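Long-range contact in alginate lyase (Bacteroides ovatus, PDB 3NNB), which probably cleaves alginate, the uronic acid polysaccharide of brown algae, by beta-elimination: residues M142-G154 against G158-S170. Residues are numbered along the deposited sequence; the frame is centred on the assembly and turned at random. Where two conformers were deposited one is given.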
HETATM    1  N   MSE A 142      11.503 -15.144  -3.610  1.00  7.71           N
HETATM    2  CA  MSE A 142      10.789 -14.549  -4.735  1.00  6.36           C
HETATM    3  C   MSE A 142      11.774 -13.769  -5.609  1.00  6.88           C
HETATM    4  O   MSE A 142      12.511 -12.943  -5.114  1.00  8.04           O
HETATM    5  CB  MSE A 142       9.679 -13.629  -4.252  1.00  6.91           C
HETATM    6  CG  MSE A 142       8.959 -12.901  -5.356  1.00  8.45           C
HETATM    7 SE   MSE A 142       7.577 -11.708  -4.708  0.75  4.89          SE
HETATM    8  CE  MSE A 142       7.598 -10.427  -6.161  1.00  7.41           C
ATOM      9  N   ASN A 143      11.781 -14.037  -6.911  1.00  7.50           N
ATOM     10  CA  ASN A 143      12.572 -13.221  -7.848  1.00  6.96           C
ATOM     11  C   ASN A 143      12.085 -11.778  -7.869  1.00  7.05           C
ATOM     12  O   ASN A 143      10.885 -11.523  -7.720  1.00  6.59           O
ATOM     13  CB  ASN A 143      12.603 -13.855  -9.224  1.00  7.07           C
ATOM     14  CG  ASN A 143      13.286 -15.190  -9.229  1.00 10.39           C
ATOM     15  OD1 ASN A 143      14.225 -15.415  -8.462  1.00 10.94           O
ATOM     16  ND2 ASN A 143      12.826 -16.094 -10.104  1.00  8.33           N
ATOM     17  N   PRO A 144      13.001 -10.818  -8.075  1.00  7.65           N
ATOM     18  CA  PRO A 144      12.610  -9.411  -7.964  1.00  7.60           C
ATOM     19  C   PRO A 144      12.016  -8.833  -9.268  1.00  7.57           C
ATOM     20  O   PRO A 144      12.604  -7.951  -9.899  1.00  8.66           O
ATOM     21  CB  PRO A 144      13.926  -8.713  -7.570  1.00  8.86           C
ATOM     22  CG  PRO A 144      14.944  -9.553  -8.207  1.00  9.09           C
ATOM     23  CD  PRO A 144      14.473 -10.968  -8.084  1.00 10.34           C
ATOM     24  N   HIS A 145      10.835  -9.341  -9.622  1.00  7.30           N
ATOM     25  CA  HIS A 145      10.049  -8.863 -10.762  1.00  6.21           C
ATOM     26  C   HIS A 145       8.628  -9.378 -10.643  1.00  6.62           C
ATOM     27  O   HIS A 145       8.354 -10.305  -9.903  1.00  9.10           O
ATOM     28  CB  HIS A 145      10.640  -9.325 -12.085  1.00  6.84           C
ATOM     29  CG  HIS A 145      10.521 -10.794 -12.320  1.00  8.89           C
ATOM     30  ND1 HIS A 145       9.390 -11.373 -12.880  1.00 10.30           N
ATOM     31  CD2 HIS A 145      11.382 -11.802 -12.072  1.00 10.63           C
ATOM     32  CE1 HIS A 145       9.575 -12.672 -12.970  1.00 14.09           C
ATOM     33  NE2 HIS A 145      10.765 -12.961 -12.476  1.00  9.28           N
ATOM     34  N   LEU A 146       7.723  -8.749 -11.385  1.00  8.78           N
ATOM     35  CA  LEU A 146       6.320  -9.137 -11.401  1.00  7.44           C
ATOM     36  C   LEU A 146       5.854  -9.353 -12.859  1.00  7.16           C
ATOM     37  O   LEU A 146       4.749  -8.995 -13.240  1.00  7.83           O
ATOM     38  CB  LEU A 146       5.460  -8.085 -10.658  1.00  9.57           C
ATOM     39  CG  LEU A 146       5.536  -8.202  -9.120  1.00 12.94           C
ATOM     40  CD1 LEU A 146       6.702  -7.353  -8.640  1.00 16.62           C
ATOM     41  CD2 LEU A 146       4.263  -7.743  -8.464  1.00 19.44           C
ATOM     42  N   THR A 147       6.673 -10.051 -13.662  1.00  6.79           N
ATOM     43  CA  THR A 147       6.279 -10.416 -15.011  1.00  6.75           C
ATOM     44  C   THR A 147       4.979 -11.212 -15.043  1.00  7.45           C
ATOM     45  O   THR A 147       4.194 -11.079 -16.005  1.00  8.62           O
ATOM     46  CB  THR A 147       7.437 -11.159 -15.726  1.00 11.08           C
ATOM     47  OG1 THR A 147       8.558 -10.281 -15.730  1.00  9.92           O
ATOM     48  CG2 THR A 147       7.039 -11.540 -17.189  1.00  9.57           C
ATOM     49  N   TYR A 148       4.720 -11.997 -13.986  1.00  8.09           N
ATOM     50  CA  TYR A 148       3.523 -12.840 -13.936  1.00  7.23           C
ATOM     51  C   TYR A 148       2.523 -12.380 -12.874  1.00  7.12           C
ATOM     52  O   TYR A 148       1.750 -13.167 -12.377  1.00  7.94           O
ATOM     53  CB  TYR A 148       3.909 -14.311 -13.818  1.00  7.93           C
ATOM     54  CG  TYR A 148       4.703 -14.753 -15.049  1.00  7.21           C
ATOM     55  CD1 TYR A 148       4.036 -15.104 -16.225  1.00  8.84           C
ATOM     56  CD2 TYR A 148       6.091 -14.742 -15.061  1.00 10.01           C
ATOM     57  CE1 TYR A 148       4.750 -15.450 -17.379  1.00 11.02           C
ATOM     58  CE2 TYR A 148       6.792 -15.067 -16.198  1.00  8.74           C
ATOM     59  CZ  TYR A 148       6.121 -15.454 -17.356  1.00  8.83           C
ATOM     60  OH  TYR A 148       6.839 -15.779 -18.524  1.00  9.80           O
ATOM     61  N   GLY A 149       2.586 -11.085 -12.529  1.00  7.51           N
ATOM     62  CA  GLY A 149       1.592 -10.470 -11.647  1.00  6.83           C
ATOM     63  C   GLY A 149       0.272 -10.310 -12.383  1.00  6.35           C
ATOM     64  O   GLY A 149       0.232  -9.773 -13.491  1.00  7.65           O
ATOM     65  N   GLN A 150      -0.804 -10.724 -11.731  1.00  8.15           N
ATOM     66  CA  GLN A 150      -2.167 -10.647 -12.289  1.00  8.23           C
ATOM     67  C   GLN A 150      -2.343 -11.167 -13.708  1.00  7.83           C
ATOM     68  O   GLN A 150      -2.884 -10.501 -14.611  1.00  9.49           O
ATOM     69  CB  GLN A 150      -2.777  -9.258 -12.106  1.00  8.22           C
ATOM     70  CG  GLN A 150      -2.983  -8.916 -10.665  1.00  9.20           C
ATOM     71  CD  GLN A 150      -3.836  -7.694 -10.459  1.00  8.93           C
ATOM     72  OE1 GLN A 150      -4.701  -7.364 -11.301  1.00  9.03           O
ATOM     73  NE2 GLN A 150      -3.615  -7.004  -9.331  1.00  8.56           N
ATOM     74  N   THR A 151      -1.847 -12.386 -13.881  1.00  8.56           N
ATOM     75  CA  THR A 151      -2.293 -13.277 -14.969  1.00  6.96           C
ATOM     76  C   THR A 151      -3.790 -13.462 -14.915  1.00 10.28           C
ATOM     77  O   THR A 151      -4.419 -13.326 -13.851  1.00 12.10           O
ATOM     78  CB  THR A 151      -1.645 -14.689 -14.849  1.00  7.07           C
ATOM     79  OG1 THR A 151      -2.158 -15.396 -13.704  1.00  8.03           O
ATOM     80  CG2 THR A 151      -0.100 -14.626 -14.836  1.00  8.93           C
ATOM     81  N   ILE A 152      -4.377 -13.771 -16.054  1.00  7.55           N
ATOM     82  CA  ILE A 152      -5.807 -13.998 -16.137  1.00  7.75           C
ATOM     83  C   ILE A 152      -5.992 -15.229 -17.024  1.00  8.39           C
ATOM     84  O   ILE A 152      -5.536 -15.250 -18.156  1.00  9.51           O
ATOM     85  CB  ILE A 152      -6.574 -12.851 -16.755  1.00  9.25           C
ATOM     86  CG1 ILE A 152      -6.375 -11.532 -16.003  1.00  9.38           C
ATOM     87  CG2 ILE A 152      -8.081 -13.235 -16.862  1.00  9.14           C
ATOM     88  CD1 ILE A 152      -6.859 -10.286 -16.797  1.00  8.56           C
ATOM     89  N   PRO A 153      -6.662 -16.262 -16.507  1.00  7.60           N
ATOM     90  CA  PRO A 153      -6.906 -17.480 -17.287  1.00  7.39           C
ATOM     91  C   PRO A 153      -7.553 -17.200 -18.628  1.00  9.11           C
ATOM     92  O   PRO A 153      -8.586 -16.529 -18.710  1.00  9.71           O
ATOM     93  CB  PRO A 153      -7.828 -18.279 -16.370  1.00  9.61           C
ATOM     94  CG  PRO A 153      -7.358 -17.900 -15.004  1.00  9.56           C
ATOM     95  CD  PRO A 153      -7.169 -16.410 -15.141  1.00  9.16           C
ATOM     96  N   GLY A 154      -6.915 -17.694 -19.677  1.00 10.65           N
ATOM     97  CA  GLY A 154      -7.377 -17.515 -21.030  1.00 12.57           C
ATOM     98  C   GLY A 154      -7.061 -16.198 -21.699  1.00 11.65           C
ATOM     99  O   GLY A 154      -7.464 -16.003 -22.855  1.00 14.10           O
ATOM    100  N   GLY A 158      -0.978 -16.035 -21.113  1.00 10.05           N
ATOM    101  CA  GLY A 158      -0.323 -16.553 -19.925  1.00 11.12           C
ATOM    102  C   GLY A 158       0.626 -15.600 -19.204  1.00 11.38           C
ATOM    103  O   GLY A 158       1.215 -15.972 -18.195  1.00 12.57           O
HETATM  104  N   MSE A 159       0.750 -14.388 -19.717  1.00  8.16           N
HETATM  105  CA  MSE A 159       1.609 -13.358 -19.179  0.70 10.32           C
HETATM  106  C   MSE A 159       0.905 -12.603 -18.058  1.00 10.63           C
HETATM  107  O   MSE A 159      -0.296 -12.589 -18.009  1.00 11.84           O
HETATM  108  CB  MSE A 159       1.974 -12.431 -20.332  0.70 11.92           C
HETATM  109  CG  MSE A 159       3.028 -11.401 -20.072  0.70 14.21           C
HETATM  110 SE   MSE A 159       4.734 -12.084 -19.682  0.52 12.11          SE
HETATM  111  CE  MSE A 159       5.005 -13.438 -21.011  0.70 16.20           C
ATOM    112  N   GLY A 160       1.673 -11.993 -17.156  1.00  9.18           N
ATOM    113  CA  GLY A 160       1.112 -11.024 -16.256  1.00  9.15           C
ATOM    114  C   GLY A 160       0.872  -9.711 -16.967  1.00 10.55           C
ATOM    115  O   GLY A 160       0.985  -9.583 -18.207  1.00 10.62           O
ATOM    116  N   ARG A 161       0.551  -8.677 -16.187  1.00  8.52           N
ATOM    117  CA  ARG A 161       0.220  -7.396 -16.759  1.00  7.11           C
ATOM    118  C   ARG A 161       0.590  -6.281 -15.780  1.00  7.65           C
ATOM    119  O   ARG A 161       0.859  -6.539 -14.623  1.00  8.17           O
ATOM    120  CB  ARG A 161      -1.253  -7.329 -17.160  1.00 10.45           C
ATOM    121  CG  ARG A 161      -2.161  -7.523 -16.028  1.00 11.30           C
ATOM    122  CD  ARG A 161      -3.629  -7.557 -16.404  1.00  9.77           C
ATOM    123  NE  ARG A 161      -4.380  -7.809 -15.192  1.00 10.70           N
ATOM    124  CZ  ARG A 161      -5.589  -7.319 -14.919  1.00  8.20           C
ATOM    125  NH1 ARG A 161      -6.246  -6.598 -15.828  1.00 12.55           N
ATOM    126  NH2 ARG A 161      -6.158  -7.570 -13.749  1.00 13.05           N
ATOM    127  N   GLY A 162       0.623  -5.050 -16.260  1.00  8.14           N
ATOM    128  CA  GLY A 162       1.024  -3.957 -15.404  1.00  7.91           C
ATOM    129  C   GLY A 162       0.288  -3.922 -14.061  1.00  7.95           C
ATOM    130  O   GLY A 162       0.915  -3.649 -13.039  1.00  6.74           O
ATOM    131  N   ALA A 163      -1.045  -4.179 -14.090  1.00  8.30           N
ATOM    132  CA  ALA A 163      -1.897  -4.157 -12.899  1.00  8.23           C
ATOM    133  C   ALA A 163      -1.343  -4.966 -11.749  1.00  8.48           C
ATOM    134  O   ALA A 163      -1.635  -4.672 -10.611  1.00  7.55           O
ATOM    135  CB  ALA A 163      -3.317  -4.628 -13.258  1.00  8.34           C
ATOM    136  N   GLY A 164      -0.561  -6.010 -12.031  1.00  6.74           N
ATOM    137  CA  GLY A 164       0.089  -6.782 -10.954  1.00  8.09           C
ATOM    138  C   GLY A 164       0.982  -5.998 -10.024  1.00  5.22           C
ATOM    139  O   GLY A 164       1.212  -6.422  -8.870  1.00  8.30           O
HETATM  140  N   MSE A 165       1.469  -4.853 -10.487  1.00  7.59           N
HETATM  141  CA  MSE A 165       2.302  -3.976  -9.643  0.50  6.87           C
HETATM  142  C   MSE A 165       1.580  -3.582  -8.361  1.00  7.28           C
HETATM  143  O   MSE A 165       2.212  -3.404  -7.320  1.00  9.82           O
HETATM  144  CB  MSE A 165       2.740  -2.718 -10.401  0.50  7.92           C
HETATM  145  CG  MSE A 165       3.972  -2.898 -11.276  0.50 10.12           C
HETATM  146 SE   MSE A 165       5.578  -3.274 -10.272  0.38  6.71          SE
HETATM  147  CE  MSE A 165       5.462  -1.845  -8.986  0.50  9.99           C
ATOM    148  N   ILE A 166       0.261  -3.421  -8.415  1.00  6.18           N
ATOM    149  CA  ILE A 166      -0.479  -3.006  -7.222  1.00  8.47           C
ATOM    150  C   ILE A 166      -0.336  -4.045  -6.099  1.00  8.63           C
ATOM    151  O   ILE A 166      -0.489  -3.705  -4.928  1.00  9.79           O
ATOM    152  CB  ILE A 166      -1.977  -2.659  -7.551  1.00 10.06           C
ATOM    153  CG1 ILE A 166      -2.567  -1.656  -6.548  1.00 11.89           C
ATOM    154  CG2 ILE A 166      -2.876  -3.939  -7.598  1.00  9.69           C
ATOM    155  CD1 ILE A 166      -1.991  -0.256  -6.630  1.00  9.38           C
ATOM    156  N   ASP A 167      -0.100  -5.310  -6.456  1.00  9.05           N
ATOM    157  CA  ASP A 167      -0.019  -6.393  -5.462  1.00  7.49           C
ATOM    158  C   ASP A 167       1.004  -6.102  -4.365  1.00  8.22           C
ATOM    159  O   ASP A 167       0.848  -6.563  -3.233  1.00  9.90           O
ATOM    160  CB  ASP A 167       0.361  -7.730  -6.103  1.00  7.48           C
ATOM    161  CG  ASP A 167      -0.733  -8.324  -7.001  1.00 12.13           C
ATOM    162  OD1 ASP A 167      -1.707  -7.620  -7.328  1.00  9.67           O
ATOM    163  OD2 ASP A 167      -0.574  -9.496  -7.419  1.00  7.62           O
ATOM    164  N   ILE A 168       2.090  -5.386  -4.706  1.00  7.43           N
ATOM    165  CA  ILE A 168       3.180  -5.160  -3.768  1.00  5.62           C
ATOM    166  C   ILE A 168       3.170  -3.787  -3.161  1.00  6.00           C
ATOM    167  O   ILE A 168       4.138  -3.364  -2.560  1.00  8.49           O
ATOM    168  CB  ILE A 168       4.573  -5.444  -4.409  1.00  6.26           C
ATOM    169  CG1 ILE A 168       4.849  -4.613  -5.671  1.00  7.22           C
ATOM    170  CG2 ILE A 168       4.722  -6.950  -4.652  1.00  8.80           C
ATOM    171  CD1 ILE A 168       6.392  -4.451  -5.973  1.00 10.33           C
ATOM    172  N   TYR A 169       2.065  -3.043  -3.331  1.00  5.46           N
ATOM    173  CA  TYR A 169       2.016  -1.665  -2.833  1.00  4.98           C
ATOM    174  C   TYR A 169       2.364  -1.583  -1.317  1.00  5.02           C
ATOM    175  O   TYR A 169       3.000  -0.616  -0.888  1.00  7.60           O
ATOM    176  CB  TYR A 169       0.665  -1.024  -3.081  1.00  6.67           C
ATOM    177  CG  TYR A 169       0.668   0.465  -2.757  1.00  5.01           C
ATOM    178  CD1 TYR A 169       1.050   1.384  -3.720  1.00  6.92           C
ATOM    179  CD2 TYR A 169       0.351   0.935  -1.481  1.00  6.75           C
ATOM    180  CE1 TYR A 169       1.103   2.733  -3.436  1.00  6.83           C
ATOM    181  CE2 TYR A 169       0.395   2.287  -1.190  1.00  4.68           C
ATOM    182  CZ  TYR A 169       0.779   3.179  -2.184  1.00  5.65           C
ATOM    183  OH  TYR A 169       0.842   4.542  -1.872  1.00  8.13           O
ATOM    184  N   SER A 170       1.948  -2.576  -0.531  1.00  8.02           N
ATOM    185  CA  SER A 170       2.266  -2.610   0.901  1.00  9.18           C
ATOM    186  C   SER A 170       3.773  -2.652   1.229  1.00  9.68           C
ATOM    187  O   SER A 170       4.155  -2.366   2.374  1.00  7.81           O
ATOM    188  CB  SER A 170       1.547  -3.754   1.626  1.00  9.31           C
ATOM    189  OG  SER A 170       2.055  -4.999   1.236  1.00  9.42           O
TER
HETATM  190  O   HOH W   1       2.827  -7.060 -12.624  1.00 12.90           O
HETATM  191  O   HOH W   2      -2.529 -10.780 -17.408  1.00 11.95           O
HETATM  192  O   HOH W   3      -2.522 -14.256 -18.295  1.00  8.78           O
HETATM  193  O   HOH W   4      -3.632 -17.051 -19.699  1.00 30.64           O
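Gln150 runs its side chain, extended beyond CG, across Gly164, CG 3.8 Å from Gly164 CA, and spends both ends of its amide on the 158-170 segment. NE2 gives a nearly straight bond (170°) to Asp167 OD1 at 2.8 Å, meeting the carboxylate on its syn side, while OE1 takes a weak bond from Arg161 NH2. Arg161 also sends NE weakly to Gln150 O, and its guanidinium lies flat between Ile152 CD1 on one face and Ala163 CB on the other, both over its centre; NH2 reaches on to a bound citrate. With an alanine here in place of the glutamine, Asp167 OD1 would probably lose this donor, and the guanidinium is likely to turn more freely. The backbones close in at Gly160, whose CA is 3.8 Å from Tyr148 CA; a CB on Gly160 would run into Thr147 O and Gly149 N. Arg161 N bonds Gly149 O at 2.9 Å. Toward one end, in the conformer given, the selenium of selenomethionine Met159 comes obliquely to the Tyr148 ring, a Met-aromatic contact; toward the other, Leu146 CD2 packs on Ile168 CG2. A water donates to both Leu146 O and Arg161 O. Strand 148-151 pairs in parallel with 64-66; Ser65 of that strand and the preceding Tyr63 hydrogen-bond Asp167 OD2, while the helically wound 162-167 sets Ala163 and Ile166 on helix 221-236 before helix 171-180 begins.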